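Local coordinates for glutamate--LysW ligase ArgX (Sulfolobus tokodaii, PDB 3VPB), which probably joins the amino group of glutamate to the side-chain carboxyl of the C-terminal glutamate of the carrier protein LysW, at the expense of ATP, at residues K115-E118 against P123-D126; L136-R141 against K147-H152. One frame throughout, in Å; residues are numbered along the deposited sequence.

Contact 1 (K115-E118 against P123-D126). With ADP (adenosine-5'-diphosphate), chain L.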
ATOM      1  N   LYS B 115      -9.190  22.940  -0.531  1.00 17.99           N
ATOM      2  CA  LYS B 115     -10.055  23.942   0.143  1.00 18.80           C
ATOM      3  C   LYS B 115      -9.515  24.466   1.482  1.00 18.99           C
ATOM      4  O   LYS B 115      -9.568  25.683   1.758  1.00 18.59           O
ATOM      5  CB  LYS B 115     -11.470  23.406   0.324  1.00 18.88           C
ATOM      6  CG  LYS B 115     -12.224  23.327  -0.982  1.00 21.67           C
ATOM      7  CD  LYS B 115     -13.593  22.654  -0.813  1.00 25.47           C
ATOM      8  CE  LYS B 115     -14.197  22.418  -2.196  1.00 28.47           C
ATOM      9  NZ  LYS B 115     -15.486  21.685  -2.078  1.00 28.33           N
ATOM     10  N   ALA B 116      -9.006  23.555   2.307  1.00 19.13           N
ATOM     11  CA  ALA B 116      -8.372  23.930   3.574  1.00 19.78           C
ATOM     12  C   ALA B 116      -7.179  24.863   3.385  1.00 20.29           C
ATOM     13  O   ALA B 116      -7.065  25.863   4.096  1.00 20.43           O
ATOM     14  CB  ALA B 116      -7.961  22.686   4.391  1.00 19.42           C
ATOM     15  N   TYR B 117      -6.287  24.537   2.446  1.00 20.14           N
ATOM     16  CA  TYR B 117      -5.142  25.410   2.130  1.00 21.45           C
ATOM     17  C   TYR B 117      -5.635  26.777   1.704  1.00 23.49           C
ATOM     18  O   TYR B 117      -5.116  27.812   2.162  1.00 24.46           O
ATOM     19  CB  TYR B 117      -4.275  24.831   0.979  1.00 19.90           C
ATOM     20  CG  TYR B 117      -3.651  23.459   1.207  1.00 18.35           C
ATOM     21  CD1 TYR B 117      -3.109  22.741   0.119  1.00 17.64           C
ATOM     22  CD2 TYR B 117      -3.590  22.873   2.475  1.00 18.86           C
ATOM     23  CE1 TYR B 117      -2.532  21.486   0.303  1.00 17.55           C
ATOM     24  CE2 TYR B 117      -3.035  21.601   2.667  1.00 17.98           C
ATOM     25  CZ  TYR B 117      -2.493  20.920   1.567  1.00 18.43           C
ATOM     26  OH  TYR B 117      -1.926  19.674   1.701  1.00 20.45           O
ATOM     27  N   GLU B 118      -6.628  26.772   0.816  1.00 25.07           N
ATOM     28  CA  GLU B 118      -7.251  28.004   0.314  1.00 27.53           C
ATOM     29  C   GLU B 118      -7.916  28.845   1.414  1.00 28.06           C
ATOM     30  O   GLU B 118      -7.884  30.082   1.345  1.00 29.20           O
ATOM     31  CB  GLU B 118      -8.237  27.693  -0.819  1.00 27.32           C
ATOM     32  CG  GLU B 118      -7.536  27.230  -2.095  1.00 30.44           C
ATOM     33  CD  GLU B 118      -8.473  26.648  -3.140  1.00 33.15           C
ATOM     34  OE1 GLU B 118      -9.649  26.328  -2.806  1.00 33.36           O
ATOM     35  OE2 GLU B 118      -8.022  26.521  -4.315  1.00 34.02           O
ATOM     36  N   PRO B 123       2.117  30.191   5.203  1.00 19.90           N
ATOM     37  CA  PRO B 123       2.504  28.771   5.221  1.00 18.79           C
ATOM     38  C   PRO B 123       1.639  28.022   6.205  1.00 17.81           C
ATOM     39  O   PRO B 123       1.010  28.639   7.092  1.00 17.98           O
ATOM     40  CB  PRO B 123       3.940  28.811   5.753  1.00 18.43           C
ATOM     41  CG  PRO B 123       3.908  29.978   6.711  1.00 19.54           C
ATOM     42  CD  PRO B 123       3.086  31.010   5.960  1.00 19.57           C
ATOM     43  N   LEU B 124       1.639  26.706   6.072  1.00 16.75           N
ATOM     44  CA  LEU B 124       0.899  25.846   6.992  1.00 16.10           C
ATOM     45  C   LEU B 124       1.641  24.531   7.175  1.00 15.14           C
ATOM     46  O   LEU B 124       2.535  24.176   6.397  1.00 14.65           O
ATOM     47  CB  LEU B 124      -0.530  25.589   6.475  1.00 16.53           C
ATOM     48  CG  LEU B 124      -0.757  25.064   5.077  1.00 19.98           C
ATOM     49  CD1 LEU B 124      -0.713  23.526   5.090  1.00 20.50           C
ATOM     50  CD2 LEU B 124      -2.143  25.582   4.598  1.00 20.16           C
ATOM     51  N   ILE B 125       1.251  23.794   8.210  1.00 14.97           N
ATOM     52  CA  ILE B 125       1.695  22.409   8.395  1.00 15.16           C
ATOM     53  C   ILE B 125       0.544  21.467   8.040  1.00 14.45           C
ATOM     54  O   ILE B 125      -0.573  21.700   8.400  1.00 14.46           O
ATOM     55  CB  ILE B 125       2.171  22.188   9.861  1.00 15.77           C
ATOM     56  CG1 ILE B 125       3.492  22.932  10.069  1.00 16.73           C
ATOM     57  CG2 ILE B 125       2.235  20.673  10.274  1.00 17.29           C
ATOM     58  CD1 ILE B 125       4.776  22.143   9.677  1.00 18.93           C
ATOM     59  N   ASP B 126       0.832  20.427   7.271  1.00 14.27           N
ATOM     60  CA  ASP B 126      -0.171  19.395   6.968  1.00 14.00           C
ATOM     61  C   ASP B 126       0.440  18.070   7.428  1.00 14.18           C
ATOM     62  O   ASP B 126       1.486  17.648   6.946  1.00 13.51           O
ATOM     63  CB  ASP B 126      -0.472  19.377   5.465  1.00 15.45           C
ATOM     64  CG  ASP B 126      -1.524  18.344   5.075  1.00 16.11           C
ATOM     65  OD1 ASP B 126      -1.695  17.347   5.816  1.00 14.64           O
ATOM     66  OD2 ASP B 126      -2.134  18.483   3.980  1.00 17.83           O
TER
HETATM   67  PB  ADP L 500       5.118  13.340  15.454  1.00 15.62           P
HETATM   68  O1B ADP L 500       4.116  12.517  16.174  1.00 17.75           O
HETATM   69  O2B ADP L 500       6.324  13.783  16.266  1.00 18.00           O
HETATM   70  O3B ADP L 500       5.517  12.838  14.096  1.00 15.24           O
HETATM   71  PA  ADP L 500       4.450  16.162  15.649  1.00 17.66           P
HETATM   72  O1A ADP L 500       3.089  16.798  15.385  1.00 17.86           O
HETATM   73  O2A ADP L 500       5.091  16.132  17.018  1.00 16.09           O
HETATM   74  O3A ADP L 500       4.312  14.676  15.048  1.00 18.44           O
HETATM   75  O5' ADP L 500       5.460  16.877  14.625  1.00 17.37           O
HETATM   76  C5' ADP L 500       6.859  16.598  14.566  1.00 15.60           C
HETATM   77  C4' ADP L 500       7.641  17.898  14.564  1.00 14.35           C
HETATM   78  O4' ADP L 500       7.147  18.733  13.512  1.00 16.02           O
HETATM   79  C3' ADP L 500       7.400  18.680  15.858  1.00 16.64           C
HETATM   80  O3' ADP L 500       8.365  18.329  16.858  1.00 17.50           O
HETATM   81  C2' ADP L 500       7.566  20.114  15.415  1.00 17.85           C
HETATM   82  O2' ADP L 500       8.957  20.462  15.359  1.00 19.01           O
HETATM   83  C1' ADP L 500       7.050  20.075  14.001  1.00 15.54           C
HETATM   84  N9  ADP L 500       5.634  20.485  13.952  1.00 13.90           N
HETATM   85  C8  ADP L 500       4.538  19.685  13.888  1.00 12.45           C
HETATM   86  N7  ADP L 500       3.442  20.453  13.805  1.00 13.28           N
HETATM   87  C5  ADP L 500       3.837  21.742  13.808  1.00 12.49           C
HETATM   88  C6  ADP L 500       3.181  23.055  13.773  1.00 11.34           C
HETATM   89  N6  ADP L 500       1.841  23.131  13.670  1.00 13.62           N
HETATM   90  N1  ADP L 500       3.967  24.173  13.755  1.00 14.72           N
HETATM   91  C2  ADP L 500       5.302  24.115  13.832  1.00 12.00           C
HETATM   92  N3  ADP L 500       5.958  22.929  13.905  1.00 14.50           N
HETATM   93  C4  ADP L 500       5.272  21.754  13.904  1.00 12.76           C
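Tyr117 reaches from helix 110-120 to Leu124 and Asp126 on strand 124-127, and shows how one long side chain can bind a helix to a sheet by apolar contact and a hydrogen bond. Its CG lies anti to the carbonyl carbon (chi1 -60°), which swings the ring from the helix flank toward the strand. From CB the ring opens at CD2, which meets the two methyls of Leu124, CD2 at 3.7 Å and CD1 at 3.9 Å. The next ring atom, CE2, passes from apolar to polar surroundings, with Leu124 CD1 at 3.9 Å and Asp126 OD2 at 3.5 Å. CZ, just before the hydroxyl, lies 3.4 Å from Asp126 OD2. At the tip, the hydroxyl OH donates a short hydrogen bond of 2.6 Å to Asp126 OD2. That oxygen lies in the plane of the ring, at its edge, and accepts through its anti lone pair, while the carboxylate is turned 71° against the ring.

Ile125, between the two inward-pointing residues, faces the other way, and its CG1 comes within 3.7 Å of C6 of the ADP adenine. The strand thus has the helix on one side and the nucleotide of the ATP-grasp domain on the other.

Asp126 has further partners: OD1 forms a salt bridge with Arg153 and OD2 a hydrogen bond with His164. A buried carboxylate gripped in this way is likely to stay ionised, and its negative charge would probably polarise the tyrosine O-H and strengthen the bond that holds the hydroxyl.

Contact 2 (L136-R141 against K147-H152). With ADP (adenosine-5'-diphosphate), chain L.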
ATOM      1  N   LEU B 136       5.879  12.174   7.576  1.00 13.82           N
ATOM      2  CA  LEU B 136       4.868  12.878   6.750  1.00 14.13           C
ATOM      3  C   LEU B 136       4.350  14.204   7.324  1.00 14.38           C
ATOM      4  O   LEU B 136       3.287  14.692   6.884  1.00 15.30           O
ATOM      5  CB  LEU B 136       3.658  11.979   6.454  1.00 13.68           C
ATOM      6  CG  LEU B 136       3.940  10.562   6.000  1.00 13.61           C
ATOM      7  CD1 LEU B 136       2.616   9.798   5.780  1.00 18.04           C
ATOM      8  CD2 LEU B 136       4.744  10.639   4.722  1.00 12.34           C
ATOM      9  N   VAL B 137       5.076  14.794   8.273  1.00 14.42           N
ATOM     10  CA  VAL B 137       4.722  16.137   8.773  1.00 14.25           C
ATOM     11  C   VAL B 137       5.311  17.105   7.752  1.00 14.36           C
ATOM     12  O   VAL B 137       6.534  17.200   7.603  1.00 13.72           O
ATOM     13  CB  VAL B 137       5.287  16.426  10.175  1.00 14.45           C
ATOM     14  CG1 VAL B 137       4.957  17.874  10.632  1.00 15.95           C
ATOM     15  CG2 VAL B 137       4.745  15.405  11.205  1.00 14.57           C
ATOM     16  N   SER B 138       4.449  17.817   7.051  1.00 13.93           N
ATOM     17  CA  SER B 138       4.881  18.546   5.860  1.00 15.44           C
ATOM     18  C   SER B 138       4.658  20.030   6.042  1.00 16.65           C
ATOM     19  O   SER B 138       3.591  20.451   6.499  1.00 16.19           O
ATOM     20  CB  SER B 138       4.084  18.092   4.664  1.00 15.81           C
ATOM     21  OG  SER B 138       4.350  16.751   4.378  1.00 15.66           O
ATOM     22  N   LEU B 139       5.680  20.798   5.690  1.00 18.13           N
ATOM     23  CA  LEU B 139       5.612  22.257   5.679  1.00 19.45           C
ATOM     24  C   LEU B 139       5.129  22.665   4.287  1.00 20.98           C
ATOM     25  O   LEU B 139       5.760  22.290   3.266  1.00 22.51           O
ATOM     26  CB  LEU B 139       7.005  22.855   6.045  1.00 21.26           C
ATOM     27  CG  LEU B 139       7.173  24.378   6.238  1.00 22.43           C
ATOM     28  CD1 LEU B 139       6.137  24.943   7.210  1.00 25.01           C
ATOM     29  CD2 LEU B 139       8.596  24.783   6.666  1.00 24.89           C
ATOM     30  N   ILE B 140       4.003  23.377   4.225  1.00 19.42           N
ATOM     31  CA  ILE B 140       3.402  23.781   2.954  1.00 20.15           C
ATOM     32  C   ILE B 140       3.388  25.301   2.826  1.00 19.58           C
ATOM     33  O   ILE B 140       2.715  26.015   3.583  1.00 19.61           O
ATOM     34  CB  ILE B 140       2.009  23.183   2.734  1.00 20.13           C
ATOM     35  CG1 ILE B 140       2.098  21.634   2.804  1.00 20.74           C
ATOM     36  CG2 ILE B 140       1.434  23.617   1.359  1.00 20.77           C
ATOM     37  CD1 ILE B 140       0.804  20.947   2.745  1.00 24.34           C
ATOM     38  N   ARG B 141       4.145  25.781   1.858  1.00 19.59           N
ATOM     39  CA  ARG B 141       4.440  27.220   1.803  1.00 19.95           C
ATOM     40  C   ARG B 141       3.867  27.890   0.570  1.00 19.96           C
ATOM     41  O   ARG B 141       3.885  29.108   0.473  1.00 19.09           O
ATOM     42  CB  ARG B 141       5.939  27.445   1.942  1.00 20.19           C
ATOM     43  CG  ARG B 141       6.437  27.012   3.317  1.00 21.62           C
ATOM     44  CD  ARG B 141       7.860  26.682   3.286  1.00 23.62           C
ATOM     45  NE  ARG B 141       8.175  25.512   2.460  1.00 22.90           N
ATOM     46  CZ  ARG B 141       9.422  25.110   2.249  1.00 24.19           C
ATOM     47  NH1 ARG B 141      10.429  25.790   2.809  1.00 24.63           N
ATOM     48  NH2 ARG B 141       9.668  24.051   1.485  1.00 22.01           N
ATOM     49  N   LYS B 147      -0.227  21.082  -3.716  1.00 15.72           N
ATOM     50  CA  LYS B 147      -0.766  20.129  -4.716  1.00 15.80           C
ATOM     51  C   LYS B 147       0.021  18.826  -4.780  1.00 16.00           C
ATOM     52  O   LYS B 147      -0.570  17.749  -4.908  1.00 14.38           O
ATOM     53  CB  LYS B 147      -0.804  20.775  -6.115  1.00 16.55           C
ATOM     54  CG  LYS B 147      -1.965  21.754  -6.300  1.00 17.63           C
ATOM     55  CD  LYS B 147      -1.911  22.472  -7.652  1.00 19.75           C
ATOM     56  CE  LYS B 147      -3.298  22.864  -8.082  1.00 22.75           C
ATOM     57  NZ  LYS B 147      -3.355  23.998  -9.042  1.00 24.33           N
ATOM     58  N   THR B 148       1.347  18.917  -4.706  1.00 15.26           N
ATOM     59  CA  THR B 148       2.161  17.696  -4.788  1.00 16.48           C
ATOM     60  C   THR B 148       2.035  16.858  -3.521  1.00 15.64           C
ATOM     61  O   THR B 148       1.962  15.636  -3.597  1.00 16.55           O
ATOM     62  CB  THR B 148       3.633  17.943  -5.218  1.00 17.62           C
ATOM     63  OG1 THR B 148       4.242  16.676  -5.520  1.00 20.16           O
ATOM     64  CG2 THR B 148       4.417  18.588  -4.127  1.00 18.26           C
ATOM     65  N   ILE B 149       1.925  17.504  -2.363  1.00 15.54           N
ATOM     66  CA  ILE B 149       1.687  16.758  -1.118  1.00 16.11           C
ATOM     67  C   ILE B 149       0.331  16.054  -1.159  1.00 15.98           C
ATOM     68  O   ILE B 149       0.218  14.874  -0.803  1.00 17.25           O
ATOM     69  CB  ILE B 149       1.851  17.658   0.160  1.00 16.26           C
ATOM     70  CG1 ILE B 149       3.287  18.192   0.271  1.00 18.22           C
ATOM     71  CG2 ILE B 149       1.464  16.871   1.470  1.00 17.71           C
ATOM     72  CD1 ILE B 149       4.370  17.125   0.359  1.00 20.04           C
ATOM     73  N   ILE B 150      -0.712  16.758  -1.594  1.00 15.17           N
ATOM     74  CA  ILE B 150      -2.031  16.123  -1.736  1.00 15.22           C
ATOM     75  C   ILE B 150      -1.952  14.855  -2.581  1.00 15.70           C
ATOM     76  O   ILE B 150      -2.497  13.820  -2.204  1.00 15.66           O
ATOM     77  CB  ILE B 150      -3.060  17.105  -2.328  1.00 15.71           C
ATOM     78  CG1 ILE B 150      -3.465  18.133  -1.255  1.00 15.60           C
ATOM     79  CG2 ILE B 150      -4.296  16.374  -2.833  1.00 16.93           C
ATOM     80  CD1 ILE B 150      -4.269  19.313  -1.821  1.00 15.84           C
ATOM     81  N   GLU B 151      -1.255  14.941  -3.712  1.00 15.30           N
ATOM     82  CA  GLU B 151      -1.129  13.788  -4.598  1.00 16.93           C
ATOM     83  C   GLU B 151      -0.417  12.623  -3.919  1.00 16.42           C
ATOM     84  O   GLU B 151      -0.820  11.466  -4.071  1.00 17.41           O
ATOM     85  CB  GLU B 151      -0.349  14.166  -5.875  1.00 16.93           C
ATOM     86  CG  GLU B 151      -1.125  14.984  -6.894  1.00 20.06           C
ATOM     87  CD  GLU B 151      -0.385  15.150  -8.231  1.00 22.55           C
ATOM     88  OE1 GLU B 151      -1.022  15.604  -9.206  1.00 23.35           O
ATOM     89  OE2 GLU B 151       0.815  14.827  -8.299  1.00 23.34           O
ATOM     90  N   HIS B 152       0.672  12.937  -3.221  1.00 15.56           N
ATOM     91  CA  HIS B 152       1.422  11.937  -2.489  1.00 16.80           C
ATOM     92  C   HIS B 152       0.598  11.250  -1.401  1.00 17.43           C
ATOM     93  O   HIS B 152       0.676  10.019  -1.289  1.00 17.68           O
ATOM     94  CB  HIS B 152       2.708  12.524  -1.916  1.00 16.97           C
ATOM     95  CG  HIS B 152       3.803  12.676  -2.937  1.00 17.28           C
ATOM     96  ND1 HIS B 152       3.793  13.659  -3.906  1.00 17.43           N
ATOM     97  CD2 HIS B 152       4.939  11.967  -3.135  1.00 18.01           C
ATOM     98  CE1 HIS B 152       4.874  13.543  -4.662  1.00 16.76           C
ATOM     99  NE2 HIS B 152       5.581  12.519  -4.221  1.00 18.26           N
TER
HETATM  100  PB  ADP L 500       5.118  13.340  15.454  1.00 15.62           P
HETATM  101  O1B ADP L 500       4.116  12.517  16.174  1.00 17.75           O
HETATM  102  O2B ADP L 500       6.324  13.783  16.266  1.00 18.00           O
HETATM  103  O3B ADP L 500       5.517  12.838  14.096  1.00 15.24           O
HETATM  104  PA  ADP L 500       4.450  16.162  15.649  1.00 17.66           P
HETATM  105  O1A ADP L 500       3.089  16.798  15.385  1.00 17.86           O
HETATM  106  O2A ADP L 500       5.091  16.132  17.018  1.00 16.09           O
HETATM  107  O3A ADP L 500       4.312  14.676  15.048  1.00 18.44           O
HETATM  108  O5' ADP L 500       5.460  16.877  14.625  1.00 17.37           O
HETATM  109  C5' ADP L 500       6.859  16.598  14.566  1.00 15.60           C
HETATM  110  C4' ADP L 500       7.641  17.898  14.564  1.00 14.35           C
HETATM  111  O4' ADP L 500       7.147  18.733  13.512  1.00 16.02           O
HETATM  112  C3' ADP L 500       7.400  18.680  15.858  1.00 16.64           C
HETATM  113  O3' ADP L 500       8.365  18.329  16.858  1.00 17.50           O
HETATM  114  C2' ADP L 500       7.566  20.114  15.415  1.00 17.85           C
HETATM  115  O2' ADP L 500       8.957  20.462  15.359  1.00 19.01           O
HETATM  116  C1' ADP L 500       7.050  20.075  14.001  1.00 15.54           C
HETATM  117  N9  ADP L 500       5.634  20.485  13.952  1.00 13.90           N
HETATM  118  C8  ADP L 500       4.538  19.685  13.888  1.00 12.45           C
HETATM  119  N7  ADP L 500       3.442  20.453  13.805  1.00 13.28           N
HETATM  120  C5  ADP L 500       3.837  21.742  13.808  1.00 12.49           C
HETATM  121  C6  ADP L 500       3.181  23.055  13.773  1.00 11.34           C
HETATM  122  N6  ADP L 500       1.841  23.131  13.670  1.00 13.62           N
HETATM  123  N1  ADP L 500       3.967  24.173  13.755  1.00 14.72           N
HETATM  124  C2  ADP L 500       5.302  24.115  13.832  1.00 12.00           C
HETATM  125  N3  ADP L 500       5.958  22.929  13.905  1.00 14.50           N
HETATM  126  C4  ADP L 500       5.272  21.754  13.904  1.00 12.76           C
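Strand 138-140 runs past helix 143-153 with Ser138 and Ile149 as the nearest backbone pair, their CA atoms 7.9 Å apart, and no hydrogen bond crosses between the two segments. This is a helix packed on the edge strand, within this chain, of the four-stranded antiparallel sheet in the ATP-grasp domain. Ile149 brings the helix side of the contact. Its CG1 stands anti to the carbonyl carbon (chi1 -62°) while CG2 is anti to the backbone N, and the terminal CD1 and the branch CG2 both come up to Ser138 OG, at 4.0 Å and 4.1 Å. From the strand, Ile140 brings its CD1 to CB of Ile149, an apolar touch at 4.3 Å.

The hydroxyl that Ile149 abuts has its polar partners outside the pair: Ser138 OG is hydrogen-bonded to Arg153 and to Thr148 of the third subunit. The reciprocal bond joins Thr148 here to Ser138 of that subunit, so this strand and helix also belong to an interface of the assembly.

Just ahead of the strand, Val137 lies against the nucleotide. Its CG1 lies 3.7 Å from the ribose O4' of ADP, and CG2 is 3.8 Å from O5'. Replacing it by an alanine would probably open a gap beside the ribose and the start of the diphosphate, leaving the sugar freer to shift.

Within the helix, Thr148 O accepts twice from His152, through the backbone N and through ND1, which approach from opposite faces of the carbonyl plane. The bond from His152 ND1 to Thr148 O is 2.7 Å long, and Thr148 O lies close to the plane of the imidazole.

Overall arrangement
Contacts 1 and 2 illustrate how an ATP-grasp subdomain packs two helices, 110-120 and 143-153, on one face of a sheet, with ADP beside the other. They follow one another along the chain, contact 1 closing before contact 2 opens, and their centres are about 9 Å apart. Strands 124-127 and 138-140 are antiparallel neighbours in the same sheet, and probable backbone hydrogen bonds link Leu124 with Ile140 and Asp126 with Ser138. Ile140 CD1 also packs against Tyr117 and Asp126, so the two helix-strand interfaces merge into one core. Because Ile125 and Val137 both touch ADP, that core lies directly behind the nucleotide pocket.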